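Local coordinates for protein afamin (Homo sapiens, PDB 6FAK) that carries hydrophobic molecules in body fluids, binding vitamin E and keeping lipidated Wnt proteins soluble and active, at residues A[330-333]-A[334-338]. Sequence-based numbering, arbitrary orientation.
Sequences FAKF and TFEYS
Phe330 O takes two hydrogen bonds from Thr334: the amide N at 2.9 Å and the hydroxyl OG1 at 2.7 Å, reaching the oxygen from opposite faces of the carbonyl plane. The hydroxyl can fold back like this because OG1 sits beside its own backbone N (chi1 -55°). One turn on, Ser338 OG does the same to Thr334 O (2.7 Å), which also receives Ser338 N. Between them, Phe335, Glu336 and Tyr337 give their N-H groups to the carbonyl oxygens of Ala331, Lys332 and Phe333 in ordinary i+4 to i helical bonds. On another side of helix 326-339, Lys332 NZ forms a salt bridge with Glu336 OE2 at 3.1 Å, while Arg339 and Arg340 pair with OE1, so the carboxylate is held at both oxygens. The third patch is aromatic: Tyr337 CB rides over one face of the Phe333 ring, 4.2 Å from its centroid, a CH-pi contact, and the two rings meet obliquely. Phe333 also stacks on Tyr356 of helix 346-363; an alanine here would probably open a gap beneath Tyr337 CB and deprive Tyr356 of its stacking partner. With both hydroxyls turned onto main-chain carbonyls, Thr334 and Ser338 can pack against helices 216-225 and 346-363 within the second albumin domain without burying unsatisfied OH groups.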
ATOM      1  N   PHE A 330     -11.309 -19.080  17.012  1.00 24.21           N
ATOM      2  CA  PHE A 330     -10.902 -18.731  15.619  1.00 24.14           C
ATOM      3  C   PHE A 330      -9.470 -18.165  15.471  1.00 24.23           C
ATOM      4  O   PHE A 330      -8.808 -18.396  14.443  1.00 24.02           O
ATOM      5  CB  PHE A 330     -11.975 -17.864  14.911  1.00 24.13           C
ATOM      6  CG  PHE A 330     -13.274 -18.602  14.663  1.00 24.21           C
ATOM      7  CD1 PHE A 330     -13.310 -19.700  13.832  1.00 24.36           C
ATOM      8  CD2 PHE A 330     -14.462 -18.200  15.279  1.00 24.44           C
ATOM      9  CE1 PHE A 330     -14.500 -20.412  13.645  1.00 24.42           C
ATOM     10  CE2 PHE A 330     -15.636 -18.880  15.097  1.00 24.41           C
ATOM     11  CZ  PHE A 330     -15.657 -20.009  14.292  1.00 24.46           C
ATOM     12  N   ALA A 331      -9.012 -17.414  16.455  1.00 24.40           N
ATOM     13  CA  ALA A 331      -7.586 -17.026  16.496  1.00 24.84           C
ATOM     14  C   ALA A 331      -6.645 -18.231  16.524  1.00 25.36           C
ATOM     15  O   ALA A 331      -5.646 -18.265  15.799  1.00 24.93           O
ATOM     16  CB  ALA A 331      -7.297 -16.100  17.690  1.00 24.95           C
ATOM     17  N   LYS A 332      -6.970 -19.226  17.368  1.00 26.24           N
ATOM     18  CA  LYS A 332      -6.196 -20.446  17.421  1.00 27.29           C
ATOM     19  C   LYS A 332      -6.251 -21.239  16.097  1.00 26.22           C
ATOM     20  O   LYS A 332      -5.237 -21.785  15.646  1.00 26.06           O
ATOM     21  CB  LYS A 332      -6.632 -21.349  18.569  1.00 30.08           C
ATOM     22  CG  LYS A 332      -5.551 -22.368  18.899  1.00 34.45           C
ATOM     23  CD  LYS A 332      -5.793 -23.091  20.197  1.00 43.11           C
ATOM     24  CE  LYS A 332      -4.495 -23.758  20.716  1.00 50.63           C
ATOM     25  NZ  LYS A 332      -3.558 -24.277  19.674  1.00 50.29           N
ATOM     26  N   PHE A 333      -7.425 -21.330  15.495  1.00 25.28           N
ATOM     27  CA  PHE A 333      -7.543 -21.934  14.159  1.00 24.97           C
ATOM     28  C   PHE A 333      -6.652 -21.198  13.136  1.00 24.93           C
ATOM     29  O   PHE A 333      -5.891 -21.822  12.407  1.00 24.90           O
ATOM     30  CB  PHE A 333      -8.993 -21.952  13.658  1.00 24.75           C
ATOM     31  CG  PHE A 333      -9.095 -22.431  12.238  1.00 24.75           C
ATOM     32  CD1 PHE A 333      -8.970 -23.780  11.941  1.00 24.77           C
ATOM     33  CD2 PHE A 333      -9.233 -21.501  11.183  1.00 24.46           C
ATOM     34  CE1 PHE A 333      -9.024 -24.210  10.619  1.00 24.87           C
ATOM     35  CE2 PHE A 333      -9.307 -21.923   9.875  1.00 24.54           C
ATOM     36  CZ  PHE A 333      -9.198 -23.270   9.576  1.00 24.79           C
ATOM     37  N   THR A 334      -6.694 -19.876  13.168  1.00 24.69           N
ATOM     38  CA  THR A 334      -5.958 -19.074  12.224  1.00 24.82           C
ATOM     39  C   THR A 334      -4.421 -19.329  12.421  1.00 25.20           C
ATOM     40  O   THR A 334      -3.694 -19.580  11.470  1.00 24.84           O
ATOM     41  CB  THR A 334      -6.315 -17.581  12.353  1.00 24.47           C
ATOM     42  OG1 THR A 334      -7.743 -17.357  12.232  1.00 24.28           O
ATOM     43  CG2 THR A 334      -5.528 -16.788  11.311  1.00 24.57           C
ATOM     44  N   PHE A 335      -3.994 -19.316  13.690  1.00 25.88           N
ATOM     45  CA  PHE A 335      -2.617 -19.658  14.097  1.00 26.73           C
ATOM     46  C   PHE A 335      -2.181 -21.024  13.550  1.00 27.49           C
ATOM     47  O   PHE A 335      -1.161 -21.143  12.843  1.00 27.15           O
ATOM     48  CB  PHE A 335      -2.508 -19.589  15.612  1.00 27.20           C
ATOM     49  CG  PHE A 335      -1.307 -20.254  16.181  1.00 27.90           C
ATOM     50  CD1 PHE A 335      -0.037 -19.715  15.984  1.00 28.42           C
ATOM     51  CD2 PHE A 335      -1.437 -21.413  16.950  1.00 28.17           C
ATOM     52  CE1 PHE A 335       1.081 -20.338  16.564  1.00 29.39           C
ATOM     53  CE2 PHE A 335      -0.332 -22.029  17.515  1.00 29.03           C
ATOM     54  CZ  PHE A 335       0.934 -21.500  17.321  1.00 29.29           C
ATOM     55  N   GLU A 336      -2.948 -22.044  13.892  1.00 28.70           N
ATOM     56  CA  GLU A 336      -2.579 -23.422  13.525  1.00 30.65           C
ATOM     57  C   GLU A 336      -2.603 -23.628  11.997  1.00 30.64           C
ATOM     58  O   GLU A 336      -1.657 -24.248  11.438  1.00 31.47           O
ATOM     59  CB  GLU A 336      -3.497 -24.436  14.206  1.00 32.55           C
ATOM     60  CG  GLU A 336      -3.339 -24.539  15.726  1.00 35.13           C
ATOM     61  CD  GLU A 336      -1.943 -25.011  16.189  1.00 39.20           C
ATOM     62  OE1 GLU A 336      -1.158 -25.508  15.387  1.00 37.50           O
ATOM     63  OE2 GLU A 336      -1.608 -24.878  17.387  1.00 42.57           O
ATOM     64  N   TYR A 337      -3.645 -23.106  11.329  1.00 29.25           N
ATOM     65  CA  TYR A 337      -3.782 -23.276   9.877  1.00 29.24           C
ATOM     66  C   TYR A 337      -2.718 -22.457   9.119  1.00 29.30           C
ATOM     67  O   TYR A 337      -2.072 -22.975   8.174  1.00 30.87           O
ATOM     68  CB  TYR A 337      -5.213 -22.924   9.389  1.00 29.10           C
ATOM     69  CG  TYR A 337      -5.527 -23.518   8.036  1.00 29.00           C
ATOM     70  CD1 TYR A 337      -5.142 -22.883   6.873  1.00 28.87           C
ATOM     71  CD2 TYR A 337      -6.132 -24.795   7.927  1.00 29.74           C
ATOM     72  CE1 TYR A 337      -5.353 -23.456   5.630  1.00 29.05           C
ATOM     73  CE2 TYR A 337      -6.374 -25.379   6.657  1.00 30.02           C
ATOM     74  CZ  TYR A 337      -6.004 -24.673   5.516  1.00 29.64           C
ATOM     75  OH  TYR A 337      -6.190 -25.202   4.250  1.00 30.32           O
ATOM     76  N   SER A 338      -2.504 -21.205   9.524  1.00 28.17           N
ATOM     77  CA  SER A 338      -1.492 -20.341   8.874  1.00 27.89           C
ATOM     78  C   SER A 338      -0.055 -20.860   8.994  1.00 28.63           C
ATOM     79  O   SER A 338       0.681 -20.877   8.009  1.00 28.39           O
ATOM     80  CB  SER A 338      -1.564 -18.911   9.380  1.00 27.40           C
ATOM     81  OG  SER A 338      -2.874 -18.389   9.188  1.00 26.54           O
TER